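Local coordinates for SAM-dependent methyltransferase (Pyrococcus horikoshii, PDB 1WZN), which probably transfers a methyl group from S-adenosylmethionine to an acceptor substrate, and binds S-adenosyl-L-homocysteine in its Rossmann-like domain, at residues R22-I27 and T56-E61; V42-D47 and N104-V109; S129-A134 and K221-V226; K225-G230 and V246-S251. All coordinates share one frame; numbering follows the deposited sequence.

Interaction 1 (R22-I27 and T56-E61); sequences RVKAEI and TLELAE
The first turn of helix 23-36 crosses helix 54-61 at -63°, both helices flanking the sheet of the Rossmann-like methyltransferase fold, with the Val23 side chain about 7 Å from the bound S-adenosyl-L-homocysteine. The short axes stay 9.9 Å apart, a spacing filled mainly by Glu58. Its CG stands anti to the backbone N, and its methylenes pack tightly: Ile27 CG1 lies 3.4 Å from Glu58 CG, the two side chains running antiparallel alongside. Val23 CG2 closes on Glu58 CB, while Ile27 CG2 meets Leu59 CD2 at 3.8 Å; Leu59 also touches Val66 of strand 65-70.

The outer side is looser and polar. A bend at chi2 (55°) turns the Glu58 carboxylate toward Lys24, which lies across it, roughly perpendicular, and donates an N-H from NZ to the syn lone pair of OE1 at 3.0 Å, a hydrogen-bonded salt bridge. Glu61 OE2 makes only a long salt bridge to Lys24 NZ, 3.7 Å away, but a water accepts from that NZ and donates to Glu61 OE1. Arg62 pairs with Glu58 OE2 and Arg86 with Glu61 OE1. Glu58 thus serves both sides, its methylenes in the apolar interface and its carboxylate, paired with Lys24 and Arg62, probably kept ionised.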
# COMPACT_ATOMS: atom_id res chain seq x y z
N ARG A 22 -22.63 -13.03 17.06
CA ARG A 22 -22.00 -14.35 17.02
C ARG A 22 -21.64 -14.87 18.41
O ARG A 22 -20.84 -15.78 18.58
CB ARG A 22 -20.76 -14.27 16.12
CG ARG A 22 -19.72 -13.26 16.60
CD ARG A 22 -18.43 -13.33 15.76
NE ARG A 22 -17.58 -12.17 16.00
CZ ARG A 22 -17.02 -12.05 17.22
NH1 ARG A 22 -17.28 -12.96 18.15
NH2 ARG A 22 -16.11 -11.10 17.45
N VAL A 23 -22.23 -14.31 19.46
CA VAL A 23 -21.93 -14.77 20.81
C VAL A 23 -22.37 -16.22 21.01
O VAL A 23 -21.75 -16.96 21.77
CB VAL A 23 -22.63 -13.87 21.88
CG1 VAL A 23 -24.14 -14.00 21.78
CG2 VAL A 23 -22.14 -14.26 23.26
N LYS A 24 -23.42 -16.63 20.31
CA LYS A 24 -23.91 -18.00 20.45
C LYS A 24 -22.90 -19.02 19.95
O LYS A 24 -22.73 -20.08 20.56
CB LYS A 24 -25.26 -18.16 19.75
CG LYS A 24 -26.35 -17.30 20.37
CD LYS A 24 -27.74 -17.61 19.82
CE LYS A 24 -28.79 -16.69 20.45
NZ LYS A 24 -28.85 -16.80 21.93
N ALA A 25 -22.23 -18.72 18.85
CA ALA A 25 -21.22 -19.63 18.32
C ALA A 25 -20.04 -19.69 19.29
O ALA A 25 -19.44 -20.74 19.48
CB ALA A 25 -20.74 -19.15 16.94
N GLU A 26 -19.71 -18.55 19.90
CA GLU A 26 -18.60 -18.52 20.83
C GLU A 26 -18.89 -19.31 22.10
O GLU A 26 -18.02 -20.03 22.59
CB GLU A 26 -18.23 -17.07 21.19
CG GLU A 26 -17.37 -16.40 20.13
CD GLU A 26 -16.78 -15.08 20.59
OE1 GLU A 26 -16.01 -14.48 19.82
OE2 GLU A 26 -17.09 -14.64 21.72
N ILE A 27 -20.10 -19.21 22.63
CA ILE A 27 -20.40 -19.96 23.84
C ILE A 27 -20.55 -21.45 23.53
O ILE A 27 -20.34 -22.29 24.41
CB ILE A 27 -21.65 -19.38 24.55
CG1 ILE A 27 -21.33 -17.95 25.00
CG2 ILE A 27 -22.02 -20.22 25.76
CD1 ILE A 27 -20.01 -17.81 25.78
N THR A 56 -21.76 -13.12 29.13
CA THR A 56 -22.26 -13.41 30.48
C THR A 56 -23.72 -13.86 30.44
O THR A 56 -24.09 -14.88 31.01
CB THR A 56 -22.17 -12.15 31.38
OG1 THR A 56 -20.92 -11.48 31.14
CG2 THR A 56 -22.24 -12.53 32.86
N LEU A 57 -24.55 -13.07 29.76
CA LEU A 57 -25.97 -13.39 29.64
C LEU A 57 -26.20 -14.65 28.81
O LEU A 57 -27.11 -15.44 29.10
CB LEU A 57 -26.73 -12.20 29.04
CG LEU A 57 -27.22 -11.15 30.05
CD1 LEU A 57 -26.03 -10.44 30.69
CD2 LEU A 57 -28.11 -10.14 29.35
N GLU A 58 -25.39 -14.85 27.78
CA GLU A 58 -25.53 -16.04 26.94
C GLU A 58 -25.28 -17.29 27.80
O GLU A 58 -26.00 -18.29 27.70
CB GLU A 58 -24.56 -15.97 25.76
CG GLU A 58 -24.62 -17.16 24.80
CD GLU A 58 -26.01 -17.43 24.24
OE1 GLU A 58 -26.78 -16.47 24.02
OE2 GLU A 58 -26.33 -18.62 24.00
N LEU A 59 -24.25 -17.24 28.64
CA LEU A 59 -23.93 -18.36 29.53
C LEU A 59 -25.08 -18.56 30.53
O LEU A 59 -25.48 -19.69 30.81
CB LEU A 59 -22.62 -18.08 30.29
CG LEU A 59 -21.33 -18.36 29.50
CD1 LEU A 59 -20.13 -17.66 30.13
CD2 LEU A 59 -21.11 -19.87 29.47
N ALA A 60 -25.60 -17.46 31.07
CA ALA A 60 -26.70 -17.55 32.03
C ALA A 60 -27.93 -18.18 31.39
O ALA A 60 -28.60 -19.03 31.98
CB ALA A 60 -27.06 -16.16 32.55
N GLU A 61 -28.22 -17.76 30.16
CA GLU A 61 -29.37 -18.28 29.44
C GLU A 61 -29.32 -19.80 29.32
O GLU A 61 -30.33 -20.47 29.18
CB GLU A 61 -29.38 -17.64 28.04
CG GLU A 61 -30.68 -17.93 27.28
CD GLU A 61 -30.67 -17.19 25.95
OE1 GLU A 61 -30.62 -15.97 25.96
OE2 GLU A 61 -30.75 -17.85 24.92
O HOH W 1 -30.72 -15.27 23.09

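Interaction 2 (V42-D47 and N104-V109); sequences VRRVLD and NEFDAV
Strands 44-48 and 106-111 run parallel as neighbours in the Rossmann-like methyltransferase sheet, with Val45 beside Ala108 and Leu46 beside Val109, and Leu46 N donating to Ala108 O at 3.0 Å. Just before this ladder the chain turns a corner at Asp107, and the side chain of that residue takes over the pairing. Its CG lies anti to the carbonyl carbon, and OD2 accepts two backbone N-H groups: Arg44 N arrives almost straight (176°) on the anti lone pair at 2.9 Å, whereas Arg43 N comes from above the carboxylate plane. Asp107 N in turn donates to Arg44 O, and Arg40 holds the other carboxylate oxygen, OD1.

On the face of Leu46, the Phe106 ring carries the apolar contact. Leu46 CB sits over the ring centre in a CH-pi contact, 3.5 Å from the centroid. The extended Arg44 chain runs obliquely past the same ring, with the guanidinium plane 11° from the ring plane and Phe106 CE1 above one guanidinium face, toward its rim. An alanine in place of Phe106 would probably lose the CH-pi contact with Leu46 CB and the near-parallel ring lying along the Arg44 guanidinium. Glu65 is the main polar partner of Arg44, through NH1; Glu105 OE2 makes only a long salt bridge, 3.8 Å from Arg44 NH2.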
# COMPACT_ATOMS: atom_id res chain seq x y z
N VAL A 42 -19.13 -28.32 35.11
CA VAL A 42 -19.11 -26.86 35.20
C VAL A 42 -20.51 -26.31 35.37
O VAL A 42 -21.37 -26.49 34.51
CB VAL A 42 -18.46 -26.24 33.94
CG1 VAL A 42 -18.59 -24.72 33.99
CG2 VAL A 42 -16.99 -26.63 33.87
N ARG A 43 -20.73 -25.64 36.50
CA ARG A 43 -22.02 -25.04 36.83
C ARG A 43 -21.91 -23.56 37.18
O ARG A 43 -22.68 -22.75 36.69
CB ARG A 43 -22.66 -25.78 38.01
CG ARG A 43 -23.03 -27.23 37.74
CD ARG A 43 -23.45 -27.92 39.03
NE ARG A 43 -23.87 -29.30 38.83
CZ ARG A 43 -24.99 -29.65 38.20
NH1 ARG A 43 -25.81 -28.73 37.72
NH2 ARG A 43 -25.30 -30.94 38.07
N ARG A 44 -20.94 -23.23 38.03
CA ARG A 44 -20.74 -21.85 38.49
C ARG A 44 -19.52 -21.24 37.79
O ARG A 44 -18.41 -21.75 37.87
CB ARG A 44 -20.56 -21.84 40.01
CG ARG A 44 -20.56 -20.45 40.67
CD ARG A 44 -20.68 -20.62 42.19
NE ARG A 44 -20.17 -19.48 42.97
CZ ARG A 44 -20.83 -18.35 43.20
NH1 ARG A 44 -22.04 -18.16 42.70
NH2 ARG A 44 -20.28 -17.41 43.96
N VAL A 45 -19.76 -20.12 37.11
CA VAL A 45 -18.73 -19.43 36.34
C VAL A 45 -18.52 -17.99 36.78
O VAL A 45 -19.48 -17.28 37.05
CB VAL A 45 -19.13 -19.39 34.84
CG1 VAL A 45 -18.03 -18.74 34.02
CG2 VAL A 45 -19.41 -20.80 34.34
N LEU A 46 -17.26 -17.57 36.86
CA LEU A 46 -16.90 -16.21 37.22
C LEU A 46 -16.45 -15.57 35.91
O LEU A 46 -15.48 -16.03 35.31
CB LEU A 46 -15.74 -16.18 38.21
CG LEU A 46 -15.11 -14.81 38.50
CD1 LEU A 46 -16.14 -13.89 39.13
CD2 LEU A 46 -13.91 -14.96 39.43
N ASP A 47 -17.16 -14.54 35.45
CA ASP A 47 -16.79 -13.88 34.20
C ASP A 47 -16.12 -12.54 34.55
O ASP A 47 -16.80 -11.58 34.91
CB ASP A 47 -18.03 -13.67 33.32
CG ASP A 47 -17.68 -13.11 31.95
OD1 ASP A 47 -16.58 -13.44 31.45
OD2 ASP A 47 -18.49 -12.34 31.39
N ASN A 104 -11.16 -21.07 45.59
CA ASN A 104 -11.60 -22.36 45.10
C ASN A 104 -13.12 -22.50 45.14
O ASN A 104 -13.66 -23.43 45.75
CB ASN A 104 -10.93 -23.45 45.93
CG ASN A 104 -9.47 -23.12 46.23
OD1 ASN A 104 -9.13 -22.63 47.32
ND2 ASN A 104 -8.60 -23.36 45.25
N GLU A 105 -13.82 -21.58 44.48
CA GLU A 105 -15.27 -21.64 44.50
C GLU A 105 -15.97 -21.55 43.15
O GLU A 105 -17.20 -21.50 43.09
CB GLU A 105 -15.81 -20.56 45.44
CG GLU A 105 -15.51 -19.13 45.03
CD GLU A 105 -15.92 -18.14 46.10
OE1 GLU A 105 -15.12 -17.89 47.03
OE2 GLU A 105 -17.05 -17.63 46.02
N PHE A 106 -15.20 -21.53 42.06
CA PHE A 106 -15.78 -21.48 40.72
C PHE A 106 -15.32 -22.67 39.90
O PHE A 106 -14.16 -23.09 40.00
CB PHE A 106 -15.39 -20.17 40.02
CG PHE A 106 -16.10 -18.97 40.55
CD1 PHE A 106 -17.44 -18.74 40.22
CD2 PHE A 106 -15.46 -18.09 41.41
CE1 PHE A 106 -18.12 -17.64 40.74
CE2 PHE A 106 -16.14 -16.99 41.94
CZ PHE A 106 -17.48 -16.77 41.60
N ASP A 107 -16.23 -23.23 39.11
CA ASP A 107 -15.90 -24.37 38.26
C ASP A 107 -15.13 -23.87 37.05
O ASP A 107 -14.35 -24.62 36.44
CB ASP A 107 -17.16 -25.08 37.78
CG ASP A 107 -18.00 -25.60 38.92
OD1 ASP A 107 -17.44 -26.25 39.82
OD2 ASP A 107 -19.23 -25.36 38.91
N ALA A 108 -15.37 -22.62 36.68
CA ALA A 108 -14.68 -22.02 35.54
C ALA A 108 -14.60 -20.52 35.72
O ALA A 108 -15.44 -19.90 36.38
CB ALA A 108 -15.41 -22.35 34.24
N VAL A 109 -13.56 -19.93 35.13
CA VAL A 109 -13.37 -18.49 35.18
C VAL A 109 -13.12 -18.10 33.73
O VAL A 109 -12.35 -18.75 33.04
CB VAL A 109 -12.13 -18.11 36.02
CG1 VAL A 109 -11.91 -16.60 35.96
CG2 VAL A 109 -12.32 -18.56 37.47

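Interaction 3 (S129-A134 and K221-V226); sequences SKVAEA and KYFEKV
Tyr222 has the most surface covered here, and its ring lies against the last turns of helix 121-134 at Ser129. With CG anti to the carbonyl carbon (chi1 -56°), the ring turns one face to the helix backbone: Ser129 N stands 3.9 Å above the plane of the Tyr222 ring, displaced toward its rim, while CB of Lys221 covers the opposite face. The Tyr222 ring is approached most closely by the methylene of Ser129, CB to CE1 at 3.6 Å, and the serine OG, anti to the backbone N, lies near the same ring atom. Arg125 and Phe128, further back on the helix, also touch Tyr222. A glycine in place of Tyr222 would probably uncover this part of the helix, since the ring contacts with Ser129 would be lost.

In the Rossmann-like fold, helix 121-134 packs beside the central sheet, and segment 221-226 approaches it as a loop leading into the edge strand 225-230. A classic beta bulge lies at the strand entry, where Glu224 and Lys225 both face Ile248.

Phe223 continues the contact on the buried side. Its CG is also anti to the carbonyl carbon, and the ring meets the helix with its edge: Val131 CG1 lies near the ring plane, 3.9 Å from Phe223 CZ. Between the two aromatic residues comes Ala132, whose CB packs 3.5 Å from the carbonyl O of Tyr222.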
# COMPACT_ATOMS: atom_id res chain seq x y z
N SER A 129 -2.57 -15.84 38.76
CA SER A 129 -2.41 -16.37 40.11
C SER A 129 -3.74 -16.30 40.86
O SER A 129 -4.13 -17.26 41.54
CB SER A 129 -1.34 -15.59 40.87
OG SER A 129 -1.07 -16.21 42.12
N LYS A 130 -4.42 -15.16 40.76
CA LYS A 130 -5.71 -14.98 41.43
C LYS A 130 -6.78 -15.90 40.83
O LYS A 130 -7.66 -16.38 41.55
CB LYS A 130 -6.18 -13.52 41.33
CG LYS A 130 -5.20 -12.50 41.89
CD LYS A 130 -5.06 -12.63 43.39
CE LYS A 130 -5.01 -11.27 44.06
NZ LYS A 130 -5.63 -11.30 45.42
N VAL A 131 -6.71 -16.12 39.52
CA VAL A 131 -7.67 -16.99 38.84
C VAL A 131 -7.49 -18.43 39.32
O VAL A 131 -8.46 -19.12 39.62
CB VAL A 131 -7.49 -16.93 37.29
CG1 VAL A 131 -8.27 -18.05 36.63
CG2 VAL A 131 -7.98 -15.57 36.77
N ALA A 132 -6.24 -18.87 39.40
CA ALA A 132 -5.95 -20.22 39.88
C ALA A 132 -6.52 -20.40 41.29
O ALA A 132 -7.10 -21.44 41.60
CB ALA A 132 -4.46 -20.48 39.88
N GLU A 133 -6.37 -19.38 42.13
CA GLU A 133 -6.87 -19.45 43.50
C GLU A 133 -8.40 -19.48 43.56
O GLU A 133 -8.98 -19.99 44.52
CB GLU A 133 -6.34 -18.28 44.33
CG GLU A 133 -4.82 -18.22 44.42
CD GLU A 133 -4.32 -17.19 45.42
OE1 GLU A 133 -4.80 -16.04 45.39
OE2 GLU A 133 -3.44 -17.55 46.24
N ALA A 134 -9.05 -18.93 42.54
CA ALA A 134 -10.52 -18.91 42.51
C ALA A 134 -11.15 -20.21 42.01
O ALA A 134 -12.33 -20.47 42.25
CB ALA A 134 -10.99 -17.75 41.63
N LYS A 221 2.67 -21.43 34.64
CA LYS A 221 3.21 -21.23 35.97
C LYS A 221 2.10 -21.31 37.03
O LYS A 221 2.39 -21.42 38.22
CB LYS A 221 3.90 -19.87 36.05
CG LYS A 221 4.91 -19.61 34.93
CD LYS A 221 5.51 -18.21 35.04
CE LYS A 221 6.60 -17.97 34.00
NZ LYS A 221 7.74 -18.94 34.15
N TYR A 222 0.84 -21.26 36.60
CA TYR A 222 -0.29 -21.26 37.54
C TYR A 222 -1.34 -22.35 37.37
O TYR A 222 -2.17 -22.56 38.25
CB TYR A 222 -0.96 -19.89 37.48
CG TYR A 222 -0.00 -18.76 37.77
CD1 TYR A 222 0.40 -18.48 39.07
CD2 TYR A 222 0.55 -18.00 36.73
CE1 TYR A 222 1.34 -17.49 39.33
CE2 TYR A 222 1.49 -17.00 36.98
CZ TYR A 222 1.88 -16.75 38.29
OH TYR A 222 2.80 -15.77 38.56
N PHE A 223 -1.31 -23.03 36.23
CA PHE A 223 -2.26 -24.11 35.96
C PHE A 223 -1.48 -25.37 35.64
O PHE A 223 -0.40 -25.29 35.05
CB PHE A 223 -3.14 -23.74 34.76
CG PHE A 223 -3.87 -22.45 34.92
CD1 PHE A 223 -5.08 -22.40 35.59
CD2 PHE A 223 -3.32 -21.26 34.44
CE1 PHE A 223 -5.75 -21.19 35.78
CE2 PHE A 223 -3.98 -20.04 34.62
CZ PHE A 223 -5.19 -20.01 35.30
N GLU A 224 -2.01 -26.52 36.03
CA GLU A 224 -1.30 -27.77 35.76
C GLU A 224 -1.09 -27.96 34.27
O GLU A 224 -0.01 -28.37 33.83
CB GLU A 224 -2.07 -28.97 36.29
CG GLU A 224 -1.28 -30.26 36.12
CD GLU A 224 -2.02 -31.46 36.64
OE1 GLU A 224 -3.12 -31.75 36.12
OE2 GLU A 224 -1.49 -32.13 37.56
N LYS A 225 -2.12 -27.67 33.49
CA LYS A 225 -2.03 -27.81 32.04
C LYS A 225 -2.63 -26.61 31.34
O LYS A 225 -3.65 -26.07 31.76
CB LYS A 225 -2.74 -29.08 31.58
CG LYS A 225 -2.59 -29.34 30.09
CD LYS A 225 -2.99 -30.74 29.71
CE LYS A 225 -2.65 -31.01 28.26
NZ LYS A 225 -1.21 -30.73 27.98
N VAL A 226 -1.98 -26.19 30.26
CA VAL A 226 -2.45 -25.05 29.49
C VAL A 226 -2.55 -25.46 28.03
O VAL A 226 -1.68 -26.17 27.51
CB VAL A 226 -1.49 -23.84 29.60
CG1 VAL A 226 -1.95 -22.73 28.67
CG2 VAL A 226 -1.45 -23.33 31.02

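Interaction 4 (K225-G230 and V246-S251); sequences KVKIYG and VGIAKS
Strands 225-230 and 242-248 form an antiparallel beta hairpin at one end of the central sheet, 225-230 being its outermost strand within the chain and the short axes lying 4.8 Å apart. Lys225 pairs with Ile248 and Lys227 with Val246 as hydrogen-bonded pairs, on either side of the non-hydrogen-bonded pair Val226-Gly247. Lys227 N donates to Val246 O at 2.8 Å and Val246 N returns a bond to Lys227 O. At the other pair the bonds are unequal: Ile248 N reaches Lys225 O at 2.8 Å nearly along the C=O axis, but Lys225 N to Ile248 O is weak. Gly247 brings no side chain to the middle pair, where the backbones come closest, Val226 CA to Gly247 CA at 4.5 Å.

Val246 has the most surface covered by the partner strand. Its CB lies 4.1 Å from Lys227 O, on the sheet face shared by Lys225, Lys227 and Ile248. From there CG2, anti to the carbonyl carbon, is the branch that meets Tyr229. That aromatic residue, its own CG anti to the carbonyl carbon, leans back toward the partner strand and lies at a slant to Val246, while its hydroxyl bonds to Asp37. Helix 23-36 packs on this part of the face, with Phe29 against Tyr229 and Ile33 against Val246. At the tip of the valine branch, Val246 CG2 is 3.9 Å from both CD2 and CE2 of Tyr229.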
# COMPACT_ATOMS: atom_id res chain seq x y z
N LYS A 225 -2.12 -27.67 33.49
CA LYS A 225 -2.03 -27.81 32.04
C LYS A 225 -2.63 -26.61 31.34
O LYS A 225 -3.65 -26.07 31.76
CB LYS A 225 -2.74 -29.08 31.58
CG LYS A 225 -2.59 -29.34 30.09
CD LYS A 225 -2.99 -30.74 29.71
CE LYS A 225 -2.65 -31.01 28.26
NZ LYS A 225 -1.21 -30.73 27.98
N VAL A 226 -1.98 -26.19 30.26
CA VAL A 226 -2.45 -25.05 29.49
C VAL A 226 -2.55 -25.46 28.03
O VAL A 226 -1.68 -26.17 27.51
CB VAL A 226 -1.49 -23.84 29.60
CG1 VAL A 226 -1.95 -22.73 28.67
CG2 VAL A 226 -1.45 -23.33 31.02
N LYS A 227 -3.63 -25.05 27.39
CA LYS A 227 -3.83 -25.37 25.99
C LYS A 227 -4.03 -24.08 25.21
O LYS A 227 -4.52 -23.09 25.75
CB LYS A 227 -5.04 -26.29 25.82
CG LYS A 227 -4.86 -27.65 26.49
CD LYS A 227 -6.03 -28.56 26.22
CE LYS A 227 -5.71 -30.00 26.57
NZ LYS A 227 -4.33 -30.39 26.13
N ILE A 228 -3.62 -24.10 23.95
CA ILE A 228 -3.78 -22.94 23.08
C ILE A 228 -4.61 -23.43 21.91
O ILE A 228 -4.22 -24.36 21.21
CB ILE A 228 -2.42 -22.43 22.55
CG1 ILE A 228 -1.52 -22.06 23.73
CG2 ILE A 228 -2.63 -21.21 21.65
CD1 ILE A 228 -0.12 -21.61 23.31
N TYR A 229 -5.78 -22.82 21.71
CA TYR A 229 -6.66 -23.19 20.61
C TYR A 229 -6.87 -21.99 19.71
O TYR A 229 -6.52 -20.86 20.08
CB TYR A 229 -8.04 -23.65 21.13
CG TYR A 229 -8.04 -24.88 22.01
CD1 TYR A 229 -7.27 -26.00 21.68
CD2 TYR A 229 -8.84 -24.94 23.15
CE1 TYR A 229 -7.30 -27.15 22.47
CE2 TYR A 229 -8.89 -26.08 23.94
CZ TYR A 229 -8.12 -27.18 23.60
OH TYR A 229 -8.16 -28.31 24.38
N GLY A 230 -7.43 -22.22 18.54
CA GLY A 230 -7.68 -21.12 17.62
C GLY A 230 -8.96 -21.29 16.82
O GLY A 230 -9.42 -22.41 16.59
N VAL A 246 -6.52 -21.91 27.47
CA VAL A 246 -7.32 -22.66 28.42
C VAL A 246 -6.42 -23.21 29.51
O VAL A 246 -5.49 -23.98 29.23
CB VAL A 246 -8.07 -23.83 27.74
CG1 VAL A 246 -8.82 -24.66 28.78
CG2 VAL A 246 -9.02 -23.28 26.69
N GLY A 247 -6.66 -22.78 30.74
CA GLY A 247 -5.86 -23.25 31.86
C GLY A 247 -6.68 -24.24 32.66
O GLY A 247 -7.82 -23.94 33.03
N ILE A 248 -6.12 -25.41 32.93
CA ILE A 248 -6.83 -26.44 33.68
C ILE A 248 -6.17 -26.63 35.05
O ILE A 248 -4.98 -26.95 35.15
CB ILE A 248 -6.81 -27.79 32.94
CG1 ILE A 248 -7.27 -27.58 31.49
CG2 ILE A 248 -7.74 -28.78 33.64
CD1 ILE A 248 -6.96 -28.74 30.58
N ALA A 249 -6.95 -26.42 36.11
CA ALA A 249 -6.44 -26.57 37.46
C ALA A 249 -6.23 -28.04 37.81
O ALA A 249 -6.98 -28.90 37.35
CB ALA A 249 -7.40 -25.93 38.45
N LYS A 250 -5.20 -28.33 38.60
CA LYS A 250 -4.90 -29.70 39.03
C LYS A 250 -6.12 -30.28 39.73
O LYS A 250 -6.80 -29.57 40.48
CB LYS A 250 -3.72 -29.71 40.00
CG LYS A 250 -2.36 -29.46 39.36
CD LYS A 250 -1.23 -29.51 40.39
CE LYS A 250 -1.16 -28.23 41.22
NZ LYS A 250 -0.85 -27.04 40.37
N SER A 251 -6.41 -31.56 39.51
CA SER A 251 -7.55 -32.18 40.16
C SER A 251 -7.16 -33.38 41.02
O SER A 251 -6.07 -33.95 40.78
CB SER A 251 -8.60 -32.60 39.12
OG SER A 251 -8.05 -33.45 38.14

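Interactions 1 and 2 alternate along the chain and precede interactions 3 and 4, which share Lys225 and Val226. Interactions 2 and 4 both lie in the seven-stranded mixed sheet, the first among its parallel strands and the second at the antiparallel edge, with centres about 15 Å apart. Helices flank that sheet: interaction 1 joins helices 23-36 and 54-61, and interaction 3 sets helix 121-134 against the approach to the edge strand. A probable hydrogen bond, Thr56 OG1 to Asp47 OD2 at 2.6 Å, connects interactions 1 and 2, while Asn104 and Glu105 meet the end of helix 121-134, joining interactions 2 and 3. Together they tie the early, cofactor-binding part of the chain to its C-terminal hairpin.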